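Type I site-specific restriction-modification system, R (Restriction) subunit (Vibrio vulnificus, PDB 3H1T) probably serves as the ATP-dependent restriction subunit of a type I enzyme, this N-terminal fragment including the helicase-like motor thought to translocate DNA. Local coordinates at residues 437-442 with 497-502; 490-495 with 513-518; 454-459 with 472-477; 518-523 with 551-556. All coordinates share one frame; numbering follows the deposited sequence.

Contact 1. Residues 437-442 with 497-502; sequences DRFAKT and TSTPVI
Lys441 and Val501 carry the contact between the turn leading into strand 441-446 and the loop leading into strand 502-505, neighbouring parallel strands of the C-terminal RecA-like helicase domain. The backbones meet in the parallel bridge of Thr442 with Ile502. Thr442 N donates a short, nearly straight bond to Val501 O (2.6 Å, 174°), and the same oxygen receives a CA-H...O contact from Lys441 CA at 3.2 Å. One residue further on the roles reverse, and Ile502 CA lies 3.2 Å from Thr442 O.

The polar side-chain contact belongs to Lys441. Its chain runs extended until a bend about the last torsion (chi4 -75°) turns NZ into the loop 497-500, which contains a cis peptide before Pro500. NZ donates to Thr497 O at 2.9 Å, standing above that carbonyl plane, and makes weak bonds to Pro500 O and Thr497 OG1; the hydroxyl also bonds to Arg491 O. NZ thus has one firm and two weak oxygen partners, all in the loop. A water donates to both Phe439 O and Ser498 O, bridging the backbones beside it.

Packing gathers around Val501, whose CG1, anti to the backbone N (chi1 179°), sets a methyl against the carbonyl oxygen of Ala440, 3.2 Å from Ala440 O. Its CG2 branch touches Phe439 CD2 at 3.7 Å, with the two side chains crossing at about a right angle. At the edge of the Phe439 ring, near its plane, Thr499 CG2 approaches CE2 to 3.9 Å, while Ser498 O lies in plane beside CD2.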
loop_
_atom_site.group_PDB
_atom_site.type_symbol
_atom_site.label_atom_id
_atom_site.label_comp_id
_atom_site.label_asym_id
_atom_site.label_seq_id
_atom_site.Cartn_x
_atom_site.Cartn_y
_atom_site.Cartn_z
ATOM N N ASP A 437 23.569 -7.525 -13.553
ATOM C CA ASP A 437 23.240 -8.825 -12.957
ATOM C C ASP A 437 22.385 -9.604 -13.958
ATOM O O ASP A 437 21.185 -9.328 -14.124
ATOM C CB ASP A 437 22.486 -8.635 -11.619
ATOM C CG ASP A 437 22.220 -9.955 -10.879
ATOM O OD1 ASP A 437 22.828 -10.986 -11.242
ATOM O OD2 ASP A 437 21.409 -9.964 -9.921
ATOM N N ARG A 438 23.009 -10.565 -14.637
ATOM C CA ARG A 438 22.310 -11.370 -15.633
ATOM C C ARG A 438 21.175 -12.228 -15.086
ATOM O O ARG A 438 20.365 -12.744 -15.857
ATOM C CB ARG A 438 23.294 -12.255 -16.391
ATOM C CG ARG A 438 24.450 -11.488 -16.984
ATOM C CD ARG A 438 25.177 -12.329 -17.989
ATOM N NE ARG A 438 24.361 -12.572 -19.179
ATOM C CZ ARG A 438 24.657 -13.481 -20.102
ATOM N NH1 ARG A 438 25.743 -14.234 -19.964
ATOM N NH2 ARG A 438 23.884 -13.623 -21.169
ATOM N N PHE A 439 21.109 -12.386 -13.767
ATOM C CA PHE A 439 20.037 -13.174 -13.183
ATOM C C PHE A 439 19.057 -12.366 -12.349
ATOM O O PHE A 439 18.307 -12.921 -11.553
ATOM C CB PHE A 439 20.591 -14.338 -12.362
ATOM C CG PHE A 439 20.980 -15.515 -13.194
ATOM C CD1 PHE A 439 22.184 -15.524 -13.883
ATOM C CD2 PHE A 439 20.111 -16.585 -13.350
ATOM C CE1 PHE A 439 22.519 -16.585 -14.726
ATOM C CE2 PHE A 439 20.436 -17.657 -14.197
ATOM C CZ PHE A 439 21.640 -17.655 -14.882
ATOM N N ALA A 440 19.068 -11.050 -12.529
ATOM C CA ALA A 440 18.138 -10.184 -11.817
ATOM C C ALA A 440 16.785 -10.394 -12.502
ATOM O O ALA A 440 16.662 -10.169 -13.713
ATOM C CB ALA A 440 18.576 -8.738 -11.944
ATOM N N LYS A 441 15.775 -10.823 -11.749
ATOM C CA LYS A 441 14.467 -11.068 -12.344
ATOM C C LYS A 441 13.897 -9.808 -12.940
ATOM O O LYS A 441 13.810 -8.780 -12.273
ATOM C CB LYS A 441 13.500 -11.650 -11.326
ATOM C CG LYS A 441 13.781 -13.103 -10.988
ATOM C CD LYS A 441 12.611 -13.714 -10.237
ATOM C CE LYS A 441 12.983 -15.037 -9.553
ATOM N NZ LYS A 441 13.121 -16.226 -10.444
ATOM N N THR A 442 13.487 -9.918 -14.202
ATOM C CA THR A 442 12.981 -8.799 -14.998
ATOM C C THR A 442 11.647 -9.058 -15.702
ATOM O O THR A 442 11.376 -10.178 -16.118
ATOM C CB THR A 442 14.014 -8.451 -16.090
ATOM O OG1 THR A 442 15.272 -8.165 -15.471
ATOM C CG2 THR A 442 13.556 -7.268 -16.919
ATOM N N THR A 497 13.898 -19.592 -6.775
ATOM C CA THR A 497 14.197 -20.088 -8.124
ATOM C C THR A 497 15.020 -19.068 -8.916
ATOM O O THR A 497 14.794 -17.871 -8.791
ATOM C CB THR A 497 12.910 -20.361 -8.881
ATOM O OG1 THR A 497 12.114 -19.171 -8.881
ATOM C CG2 THR A 497 12.130 -21.492 -8.237
ATOM N N SER A 498 15.957 -19.522 -9.745
ATOM C CA SER A 498 16.771 -18.578 -10.513
ATOM C C SER A 498 16.220 -18.237 -11.898
ATOM O O SER A 498 16.602 -17.227 -12.489
ATOM C CB SER A 498 18.229 -19.073 -10.636
ATOM O OG SER A 498 18.321 -20.290 -11.353
ATOM N N THR A 499 15.325 -19.072 -12.421
ATOM C CA THR A 499 14.731 -18.808 -13.729
ATOM C C THR A 499 13.247 -19.192 -13.756
ATOM O O THR A 499 12.797 -20.002 -12.946
ATOM C CB THR A 499 15.458 -19.576 -14.853
ATOM O OG1 THR A 499 15.327 -20.983 -14.628
ATOM C CG2 THR A 499 16.926 -19.222 -14.895
ATOM N N PRO A 500 12.468 -18.604 -14.684
ATOM C CA PRO A 500 12.852 -17.612 -15.696
ATOM C C PRO A 500 13.430 -16.355 -15.071
ATOM O O PRO A 500 13.126 -16.016 -13.925
ATOM C CB PRO A 500 11.532 -17.311 -16.408
ATOM C CG PRO A 500 10.736 -18.562 -16.213
ATOM C CD PRO A 500 11.020 -18.863 -14.763
ATOM N N VAL A 501 14.271 -15.657 -15.814
ATOM C CA VAL A 501 14.831 -14.428 -15.310
ATOM C C VAL A 501 14.011 -13.275 -15.897
ATOM O O VAL A 501 13.677 -12.321 -15.204
ATOM C CB VAL A 501 16.308 -14.311 -15.708
ATOM C CG1 VAL A 501 16.882 -13.010 -15.193
ATOM C CG2 VAL A 501 17.073 -15.482 -15.142
ATOM N N ILE A 502 13.650 -13.410 -17.171
ATOM C CA ILE A 502 12.883 -12.408 -17.891
ATOM C C ILE A 502 11.527 -12.911 -18.337
ATOM O O ILE A 502 11.437 -13.949 -18.982
ATOM C CB ILE A 502 13.554 -11.985 -19.220
ATOM C CG1 ILE A 502 15.080 -11.972 -19.087
ATOM C CG2 ILE A 502 12.994 -10.644 -19.649
ATOM C CD1 ILE A 502 15.582 -10.934 -18.205
HETATM O O HOH W 1 17.315 -15.212 -10.901
#

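Contact 2. Residues 490-495 with 513-518; sequences SRFQEL and VDAPTC
Val513 meets the C-terminal end of helix 482-493 twice over: its CG1 approaches the edge of the Phe492 ring, 4.0 Å from CE2, and also lies near Gln493 OE1. Asp514 follows with the direct hydrogen bond of the contact, its N donating to Gln493 OE1 at 2.9 Å and 166° from above the amide plane. Gln493 CG lies 3.4 Å from Asp514 O, and with chi2 at -175° CD continues straight on, carrying OE1 to Asp514 N. Ala515 points its methyl at the helix, where CB touches Phe492 CE2 at 3.7 Å and Gln493 CA at 3.8 Å. Pro516 CG comes very close to Leu495 CD2, the two side chains crossing at about a right angle; at 3.2 Å the modelled spacing is doubtful. Thr517 joins through a water that lies 2.6 Å from Thr517 OG1 and donates to Gln493 O, a carbonyl at the helix end. Beyond the two segments, Val513 O has a weak hydrogen bond from Arg539 and Asp514 a long, weak ion pair with Arg542. Val513 to Pro516 and these arginines are consistent with motifs V and VI of superfamily 2 helicases.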
loop_
_atom_site.group_PDB
_atom_site.type_symbol
_atom_site.label_atom_id
_atom_site.label_comp_id
_atom_site.label_asym_id
_atom_site.label_seq_id
_atom_site.Cartn_x
_atom_site.Cartn_y
_atom_site.Cartn_z
ATOM N N SER A 490 4.551 -18.803 -12.301
ATOM C CA SER A 490 4.602 -19.410 -10.979
ATOM C C SER A 490 6.012 -19.538 -10.430
ATOM O O SER A 490 6.281 -19.172 -9.291
ATOM C CB SER A 490 3.944 -20.791 -11.027
ATOM O OG SER A 490 3.894 -21.380 -9.741
ATOM N N ARG A 491 6.911 -20.075 -11.246
ATOM C CA ARG A 491 8.309 -20.266 -10.853
ATOM C C ARG A 491 9.025 -18.932 -10.737
ATOM O O ARG A 491 9.883 -18.746 -9.870
ATOM C CB ARG A 491 9.048 -21.136 -11.875
ATOM C CG ARG A 491 8.418 -22.506 -12.111
ATOM C CD ARG A 491 9.321 -23.419 -12.963
ATOM N NE ARG A 491 8.575 -24.068 -14.045
ATOM C CZ ARG A 491 8.584 -23.655 -15.315
ATOM N NH1 ARG A 491 9.316 -22.595 -15.672
ATOM N NH2 ARG A 491 7.841 -24.278 -16.230
ATOM N N PHE A 492 8.677 -18.011 -11.628
ATOM C CA PHE A 492 9.279 -16.680 -11.646
ATOM C C PHE A 492 9.038 -15.951 -10.319
ATOM O O PHE A 492 9.918 -15.279 -9.777
ATOM C CB PHE A 492 8.677 -15.859 -12.792
ATOM C CG PHE A 492 9.091 -14.413 -12.800
ATOM C CD1 PHE A 492 10.319 -14.019 -13.318
ATOM C CD2 PHE A 492 8.223 -13.437 -12.326
ATOM C CE1 PHE A 492 10.665 -12.657 -13.364
ATOM C CE2 PHE A 492 8.558 -12.094 -12.371
ATOM C CZ PHE A 492 9.781 -11.703 -12.892
ATOM N N GLN A 493 7.822 -16.098 -9.806
ATOM C CA GLN A 493 7.400 -15.472 -8.569
ATOM C C GLN A 493 8.088 -16.021 -7.332
ATOM O O GLN A 493 8.171 -15.338 -6.310
ATOM C CB GLN A 493 5.889 -15.618 -8.420
ATOM C CG GLN A 493 5.108 -14.756 -9.385
ATOM C CD GLN A 493 3.625 -14.825 -9.136
ATOM O OE1 GLN A 493 2.874 -13.956 -9.562
ATOM N NE2 GLN A 493 3.192 -15.866 -8.441
ATOM N N GLU A 494 8.593 -17.246 -7.423
ATOM C CA GLU A 494 9.249 -17.865 -6.280
ATOM C C GLU A 494 10.569 -17.199 -5.962
ATOM O O GLU A 494 11.355 -16.902 -6.866
ATOM C CB GLU A 494 9.442 -19.356 -6.548
ATOM C CG GLU A 494 8.210 -19.940 -7.189
ATOM C CD GLU A 494 8.065 -21.423 -6.994
ATOM O OE1 GLU A 494 8.940 -22.195 -7.459
ATOM O OE2 GLU A 494 7.051 -21.810 -6.374
ATOM N N LEU A 495 10.786 -16.957 -4.669
ATOM C CA LEU A 495 11.997 -16.319 -4.152
ATOM C C LEU A 495 13.274 -17.123 -4.374
ATOM O O LEU A 495 14.334 -16.556 -4.659
ATOM C CB LEU A 495 11.872 -16.093 -2.642
ATOM C CG LEU A 495 10.545 -15.622 -2.042
ATOM C CD1 LEU A 495 10.684 -15.521 -0.515
ATOM C CD2 LEU A 495 10.170 -14.284 -2.645
ATOM N N VAL A 513 1.297 -10.190 -11.791
ATOM C CA VAL A 513 2.456 -10.675 -11.045
ATOM C C VAL A 513 2.628 -10.229 -9.610
ATOM O O VAL A 513 2.423 -9.070 -9.266
ATOM C CB VAL A 513 3.785 -10.273 -11.716
ATOM C CG1 VAL A 513 4.659 -11.501 -11.877
ATOM C CG2 VAL A 513 3.528 -9.570 -13.039
ATOM N N ASP A 514 3.034 -11.166 -8.768
ATOM C CA ASP A 514 3.345 -10.878 -7.383
ATOM C C ASP A 514 4.688 -11.544 -7.203
ATOM O O ASP A 514 4.765 -12.677 -6.742
ATOM C CB ASP A 514 2.339 -11.468 -6.398
ATOM C CG ASP A 514 2.719 -11.160 -4.946
ATOM O OD1 ASP A 514 3.208 -10.038 -4.684
ATOM O OD2 ASP A 514 2.535 -12.032 -4.069
ATOM N N ALA A 515 5.748 -10.840 -7.586
ATOM C CA ALA A 515 7.097 -11.372 -7.481
ATOM C C ALA A 515 7.982 -10.359 -6.766
ATOM O O ALA A 515 8.493 -9.423 -7.384
ATOM C CB ALA A 515 7.639 -11.645 -8.857
ATOM N N PRO A 516 8.171 -10.526 -5.447
ATOM C CA PRO A 516 9.003 -9.592 -4.684
ATOM C C PRO A 516 10.470 -9.414 -5.119
ATOM O O PRO A 516 11.005 -8.316 -5.024
ATOM C CB PRO A 516 8.865 -10.109 -3.249
ATOM C CG PRO A 516 8.591 -11.579 -3.437
ATOM C CD PRO A 516 7.575 -11.531 -4.552
ATOM N N THR A 517 11.128 -10.465 -5.595
ATOM C CA THR A 517 12.510 -10.307 -6.021
ATOM C C THR A 517 12.665 -9.706 -7.422
ATOM O O THR A 517 13.754 -9.755 -8.000
ATOM C CB THR A 517 13.269 -11.632 -5.980
ATOM O OG1 THR A 517 12.476 -12.645 -6.606
ATOM C CG2 THR A 517 13.562 -12.032 -4.553
ATOM N N CYS A 518 11.589 -9.157 -7.977
ATOM C CA CYS A 518 11.675 -8.526 -9.289
ATOM C C CYS A 518 12.566 -7.287 -9.124
ATOM O O CYS A 518 12.272 -6.397 -8.316
ATOM C CB CYS A 518 10.283 -8.117 -9.790
ATOM S SG CYS A 518 10.291 -7.333 -11.424
HETATM O O HOH W 2 9.947 -13.376 -6.441
#

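Contact 3. Residues 454-459 with 472-477; sequences EMRRAL and DYVARV
Arg476 NE donates to a water at 2.8 Å that also takes a weak bond from Arg456 NE, linking two arginines whose NE atoms are 5.3 Å apart. Their guanidinium planes are turned 47° from each other. Each like charge has an acidic partner elsewhere: Arg456 NH2 forms a salt bridge with Asp453 and Arg476 NH2 one with Glu481, which would be expected to ease their repulsion. The rest of the contact is van der Waals packing, mostly of carbon. Arg456 CG stands anti to the backbone N (chi1 171°), 3.8 Å from Val474 CG1. The next carbon, CD, lies 3.7 Å from Arg476 N and 4.0 Å from Arg476 CB, so the aliphatic part of the arginine spans Val474 to Arg476. Val474 fits between two helix side chains, its other branch CG2 lying 4.1 Å from Leu459 CB. Leu459 in turn packs on Ala426 and Thr430 of helix 422-436. The helix and strand segments run nearly antiparallel, at 169°, with axes 7.9 Å apart. A helix laid antiparallel on a strand at the sheet edge is the standard alpha/beta layering of a RecA-like domain.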
loop_
_atom_site.group_PDB
_atom_site.type_symbol
_atom_site.label_atom_id
_atom_site.label_comp_id
_atom_site.label_asym_id
_atom_site.label_seq_id
_atom_site.Cartn_x
_atom_site.Cartn_y
_atom_site.Cartn_z
ATOM N N GLU A 454 8.095 -11.840 -29.871
ATOM C CA GLU A 454 9.257 -11.456 -30.652
ATOM C C GLU A 454 10.329 -10.969 -29.698
ATOM O O GLU A 454 11.514 -11.218 -29.911
ATOM C CB GLU A 454 8.869 -10.372 -31.659
ATOM C CG GLU A 454 7.543 -10.682 -32.345
ATOM C CD GLU A 454 7.390 -10.032 -33.714
ATOM O OE1 GLU A 454 7.312 -8.787 -33.787
ATOM O OE2 GLU A 454 7.349 -10.778 -34.720
HETATM N N MSE A 455 9.902 -10.290 -28.633
HETATM C CA MSE A 455 10.824 -9.773 -27.617
HETATM C C MSE A 455 11.497 -10.953 -26.921
HETATM O O MSE A 455 12.707 -10.958 -26.705
HETATM C CB MSE A 455 10.067 -8.913 -26.587
HETATM C CG MSE A 455 10.945 -8.371 -25.456
HETATM SE SE MSE A 455 12.306 -7.084 -26.000
HETATM C CE MSE A 455 11.152 -5.584 -26.333
ATOM N N ARG A 456 10.702 -11.964 -26.587
ATOM C CA ARG A 456 11.207 -13.163 -25.930
ATOM C C ARG A 456 12.255 -13.875 -26.777
ATOM O O ARG A 456 13.319 -14.223 -26.273
ATOM C CB ARG A 456 10.069 -14.149 -25.630
ATOM C CG ARG A 456 10.565 -15.510 -25.134
ATOM C CD ARG A 456 9.481 -16.590 -25.177
ATOM N NE ARG A 456 9.096 -16.946 -26.539
ATOM C CZ ARG A 456 9.797 -17.747 -27.338
ATOM N NH1 ARG A 456 10.936 -18.291 -26.922
ATOM N NH2 ARG A 456 9.359 -17.999 -28.569
ATOM N N ARG A 457 11.948 -14.081 -28.058
ATOM C CA ARG A 457 12.860 -14.767 -28.971
ATOM C C ARG A 457 14.157 -14.005 -29.138
ATOM O O ARG A 457 15.238 -14.594 -29.100
ATOM C CB ARG A 457 12.218 -14.957 -30.343
ATOM C CG ARG A 457 13.122 -15.670 -31.355
ATOM C CD ARG A 457 12.422 -15.932 -32.688
ATOM N NE ARG A 457 11.134 -16.594 -32.501
ATOM C CZ ARG A 457 9.965 -15.957 -32.518
ATOM N NH1 ARG A 457 9.928 -14.647 -32.719
ATOM N NH2 ARG A 457 8.837 -16.622 -32.324
ATOM N N ALA A 458 14.051 -12.693 -29.326
ATOM C CA ALA A 458 15.243 -11.875 -29.491
ATOM C C ALA A 458 16.134 -11.967 -28.264
ATOM O O ALA A 458 17.313 -12.287 -28.351
ATOM C CB ALA A 458 14.854 -10.437 -29.734
ATOM N N LEU A 459 15.547 -11.670 -27.113
ATOM C CA LEU A 459 16.261 -11.685 -25.842
ATOM C C LEU A 459 16.902 -13.066 -25.612
ATOM O O LEU A 459 18.020 -13.165 -25.098
ATOM C CB LEU A 459 15.267 -11.339 -24.722
ATOM C CG LEU A 459 15.307 -10.046 -23.872
ATOM C CD1 LEU A 459 15.875 -8.863 -24.632
ATOM C CD2 LEU A 459 13.888 -9.752 -23.399
ATOM N N ASP A 472 14.578 -21.940 -19.944
ATOM C CA ASP A 472 13.517 -20.990 -19.646
ATOM C C ASP A 472 14.022 -19.666 -19.099
ATOM O O ASP A 472 13.371 -19.055 -18.245
ATOM C CB ASP A 472 12.525 -21.612 -18.666
ATOM C CG ASP A 472 13.128 -21.847 -17.291
ATOM O OD1 ASP A 472 14.354 -22.083 -17.202
ATOM O OD2 ASP A 472 12.374 -21.812 -16.301
ATOM N N TYR A 473 15.186 -19.240 -19.584
ATOM C CA TYR A 473 15.795 -17.980 -19.172
ATOM C C TYR A 473 14.818 -16.829 -19.431
ATOM O O TYR A 473 14.638 -15.946 -18.594
ATOM C CB TYR A 473 17.079 -17.745 -19.959
ATOM C CG TYR A 473 17.821 -16.511 -19.515
ATOM C CD1 TYR A 473 18.474 -16.471 -18.279
ATOM C CD2 TYR A 473 17.853 -15.376 -20.322
ATOM C CE1 TYR A 473 19.139 -15.317 -17.854
ATOM C CE2 TYR A 473 18.519 -14.229 -19.915
ATOM C CZ TYR A 473 19.156 -14.198 -18.684
ATOM O OH TYR A 473 19.812 -13.045 -18.318
ATOM N N VAL A 474 14.226 -16.826 -20.622
ATOM C CA VAL A 474 13.236 -15.819 -20.961
ATOM C C VAL A 474 11.971 -16.606 -21.200
ATOM O O VAL A 474 12.015 -17.734 -21.686
ATOM C CB VAL A 474 13.510 -15.070 -22.268
ATOM C CG1 VAL A 474 12.578 -13.867 -22.330
ATOM C CG2 VAL A 474 14.959 -14.646 -22.371
ATOM N N ALA A 475 10.837 -16.026 -20.850
ATOM C CA ALA A 475 9.590 -16.716 -21.058
ATOM C C ALA A 475 8.514 -15.679 -21.241
ATOM O O ALA A 475 8.578 -14.585 -20.679
ATOM C CB ALA A 475 9.274 -17.610 -19.866
ATOM N N ARG A 476 7.532 -16.022 -22.054
ATOM C CA ARG A 476 6.420 -15.141 -22.304
ATOM C C ARG A 476 5.208 -15.582 -21.485
ATOM O O ARG A 476 4.862 -16.765 -21.454
ATOM C CB ARG A 476 6.074 -15.148 -23.789
ATOM C CG ARG A 476 4.739 -14.491 -24.081
ATOM C CD ARG A 476 4.526 -14.254 -25.559
ATOM N NE ARG A 476 4.000 -15.438 -26.224
ATOM C CZ ARG A 476 2.976 -15.419 -27.069
ATOM N NH1 ARG A 476 2.358 -14.281 -27.366
ATOM N NH2 ARG A 476 2.549 -16.548 -27.597
ATOM N N VAL A 477 4.591 -14.628 -20.792
ATOM C CA VAL A 477 3.393 -14.897 -20.006
ATOM C C VAL A 477 2.287 -14.037 -20.601
ATOM O O VAL A 477 2.210 -12.825 -20.362
ATOM C CB VAL A 477 3.574 -14.537 -18.513
ATOM C CG1 VAL A 477 2.218 -14.542 -17.826
ATOM C CG2 VAL A 477 4.509 -15.535 -17.830
HETATM O O HOH W 3 6.030 -17.325 -26.875
#

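Contact 4. Residues 518-523 with 551-556; sequences CKNVVL and WFNIID
Asn520 and Asn553 join side chain to side chain across two adjacent parallel strands. Asn553 ND2 donates to Asn520 OD1 at 2.9 Å, meeting the acceptor almost head-on (C=O...N 176°). The side chains lie alongside each other, pointing the same way, although their amide planes are 36° apart. Both remaining amide atoms bond further out: Asn520 ND2 to Thr442 OG1, and Asn553 OD1, weakly, to His377 NE2. The polar row therefore spans four strands on a face otherwise bearing Val522 and Ile555.

Four backbone bonds hold the strands in the alternating pattern of parallel pairing. Asn553 N donates to Lys519 O at 3.0 Å and Val521 N to Asn553 O at 2.8 Å; Ile555 N then bonds to Val521 O at 3.0 Å and Leu523 N to Ile555 O at 2.9 Å. Strands 518-524 and 552-556 are the two arms of a beta-alpha-beta crossover, and helix 530-537 between them covers the face of Val521, Leu523 and Ile554.

Side-chain packing begins with Val521, whose CG2 is 4.1 Å from Phe552 CD2. Phe552 holds CG between its backbone N and carbonyl carbon (chi1 68°), and from there the ring reaches Val521. Its CB, placed by the backbone alone, lies 3.4 Å from Lys519 O. At the other end, Leu523 crosses Asp556 obliquely, its CD1 methyl 3.6 Å from Asp556 OD1. The carboxylate is fixed by two hydroxyls beyond the strand, OD1 by that of Thr558 and OD2 by that of Thr562.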
loop_
_atom_site.group_PDB
_atom_site.type_symbol
_atom_site.label_atom_id
_atom_site.label_comp_id
_atom_site.label_asym_id
_atom_site.label_seq_id
_atom_site.Cartn_x
_atom_site.Cartn_y
_atom_site.Cartn_z
ATOM N N CYS A 518 11.589 -9.157 -7.977
ATOM C CA CYS A 518 11.675 -8.526 -9.289
ATOM C C CYS A 518 12.566 -7.287 -9.124
ATOM O O CYS A 518 12.272 -6.397 -8.316
ATOM C CB CYS A 518 10.283 -8.117 -9.790
ATOM S SG CYS A 518 10.291 -7.333 -11.424
ATOM N N LYS A 519 13.639 -7.229 -9.908
ATOM C CA LYS A 519 14.592 -6.138 -9.812
ATOM C C LYS A 519 14.597 -5.153 -10.978
ATOM O O LYS A 519 15.132 -4.057 -10.844
ATOM C CB LYS A 519 16.001 -6.707 -9.606
ATOM C CG LYS A 519 16.166 -7.503 -8.309
ATOM C CD LYS A 519 17.597 -8.022 -8.158
ATOM C CE LYS A 519 17.898 -8.505 -6.744
ATOM N NZ LYS A 519 19.355 -8.352 -6.434
ATOM N N ASN A 520 14.023 -5.541 -12.116
ATOM C CA ASN A 520 13.955 -4.660 -13.288
ATOM C C ASN A 520 12.549 -4.625 -13.855
ATOM O O ASN A 520 11.957 -5.660 -14.112
ATOM C CB ASN A 520 14.883 -5.117 -14.431
ATOM C CG ASN A 520 16.351 -5.089 -14.067
ATOM O OD1 ASN A 520 16.835 -4.160 -13.422
ATOM N ND2 ASN A 520 17.078 -6.105 -14.518
ATOM N N VAL A 521 12.020 -3.429 -14.056
ATOM C CA VAL A 521 10.694 -3.264 -14.632
ATOM C C VAL A 521 10.936 -2.542 -15.953
ATOM O O VAL A 521 11.387 -1.397 -15.969
ATOM C CB VAL A 521 9.775 -2.429 -13.701
ATOM C CG1 VAL A 521 8.514 -2.007 -14.454
ATOM C CG2 VAL A 521 9.372 -3.253 -12.470
ATOM N N VAL A 522 10.637 -3.208 -17.063
ATOM C CA VAL A 522 10.896 -2.642 -18.382
ATOM C C VAL A 522 9.694 -2.211 -19.239
ATOM O O VAL A 522 8.777 -2.992 -19.489
ATOM C CB VAL A 522 11.755 -3.637 -19.196
ATOM C CG1 VAL A 522 12.231 -2.994 -20.481
ATOM C CG2 VAL A 522 12.948 -4.095 -18.351
ATOM N N LEU A 523 9.736 -0.977 -19.721
ATOM C CA LEU A 523 8.659 -0.415 -20.539
ATOM C C LEU A 523 8.914 -0.421 -22.056
ATOM O O LEU A 523 9.791 0.285 -22.554
ATOM C CB LEU A 523 8.388 1.027 -20.096
ATOM C CG LEU A 523 7.857 1.286 -18.693
ATOM C CD1 LEU A 523 7.717 2.788 -18.474
ATOM C CD2 LEU A 523 6.511 0.617 -18.533
ATOM N N TRP A 551 15.850 -2.406 -3.759
ATOM C CA TRP A 551 15.419 -1.348 -4.671
ATOM C C TRP A 551 15.312 -1.932 -6.069
ATOM O O TRP A 551 15.682 -3.082 -6.283
ATOM C CB TRP A 551 16.416 -0.174 -4.659
ATOM C CG TRP A 551 17.819 -0.570 -4.992
ATOM C CD1 TRP A 551 18.735 -1.130 -4.148
ATOM C CD2 TRP A 551 18.448 -0.503 -6.277
ATOM N NE1 TRP A 551 19.897 -1.420 -4.828
ATOM C CE2 TRP A 551 19.744 -1.050 -6.138
ATOM C CE3 TRP A 551 18.042 -0.041 -7.535
ATOM C CZ2 TRP A 551 20.640 -1.145 -7.214
ATOM C CZ3 TRP A 551 18.935 -0.134 -8.605
ATOM C CH2 TRP A 551 20.217 -0.687 -8.434
ATOM N N PHE A 552 14.797 -1.155 -7.017
ATOM C CA PHE A 552 14.678 -1.653 -8.381
ATOM C C PHE A 552 14.863 -0.596 -9.464
ATOM O O PHE A 552 14.862 0.603 -9.183
ATOM C CB PHE A 552 13.325 -2.339 -8.583
ATOM C CG PHE A 552 12.156 -1.407 -8.545
ATOM C CD1 PHE A 552 11.724 -0.839 -7.337
ATOM C CD2 PHE A 552 11.456 -1.115 -9.710
ATOM C CE1 PHE A 552 10.606 0.003 -7.299
ATOM C CE2 PHE A 552 10.340 -0.274 -9.683
ATOM C CZ PHE A 552 9.912 0.286 -8.480
ATOM N N ASN A 553 15.021 -1.061 -10.703
ATOM C CA ASN A 553 15.208 -0.201 -11.870
ATOM C C ASN A 553 13.984 -0.171 -12.759
ATOM O O ASN A 553 13.286 -1.165 -12.896
ATOM C CB ASN A 553 16.369 -0.706 -12.751
ATOM C CG ASN A 553 17.648 -0.859 -12.009
ATOM O OD1 ASN A 553 18.297 0.128 -11.669
ATOM N ND2 ASN A 553 18.029 -2.098 -11.737
ATOM N N ILE A 554 13.742 0.981 -13.362
ATOM C CA ILE A 554 12.666 1.136 -14.317
ATOM C C ILE A 554 13.353 1.603 -15.594
ATOM O O ILE A 554 13.777 2.754 -15.690
ATOM C CB ILE A 554 11.647 2.195 -13.886
ATOM C CG1 ILE A 554 10.844 1.703 -12.671
ATOM C CG2 ILE A 554 10.706 2.496 -15.034
ATOM C CD1 ILE A 554 9.842 2.767 -12.145
ATOM N N ILE A 555 13.531 0.686 -16.538
ATOM C CA ILE A 555 14.149 1.012 -17.816
ATOM C C ILE A 555 12.996 1.390 -18.756
ATOM O O ILE A 555 12.106 0.579 -19.023
ATOM C CB ILE A 555 14.935 -0.194 -18.381
ATOM C CG1 ILE A 555 16.114 -0.562 -17.477
ATOM C CG2 ILE A 555 15.499 0.153 -19.730
ATOM C CD1 ILE A 555 15.740 -1.258 -16.184
ATOM N N ASP A 556 13.000 2.639 -19.223
ATOM C CA ASP A 556 11.943 3.181 -20.094
ATOM C C ASP A 556 12.376 3.359 -21.558
ATOM O O ASP A 556 13.136 4.280 -21.883
ATOM C CB ASP A 556 11.495 4.541 -19.530
ATOM C CG ASP A 556 10.198 5.044 -20.140
ATOM O OD1 ASP A 556 9.659 4.394 -21.057
ATOM O OD2 ASP A 556 9.713 6.105 -19.696
#

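From the N terminus, the chain leaves the start of strand 441-446, folds through helix 449-462 and returns at strand 474-476, where contact 3 closes a short loop that falls wholly within the longer one of contact 1. Helix 482-493 comes next, opening contact 2 before contact 1 closes at 497-502; these two cross, and Lys441 CE packs on Phe492 O. Contact 2 closes at 513-518, and contact 4 starts from its last residue, Cys518, to close at 551-556. Contacts 1, 3 and 4 reach one sheet, from its edge strand 474-476 to strand 552-556, while contact 2 ties helix 482-493 to the loop before strand 518-524.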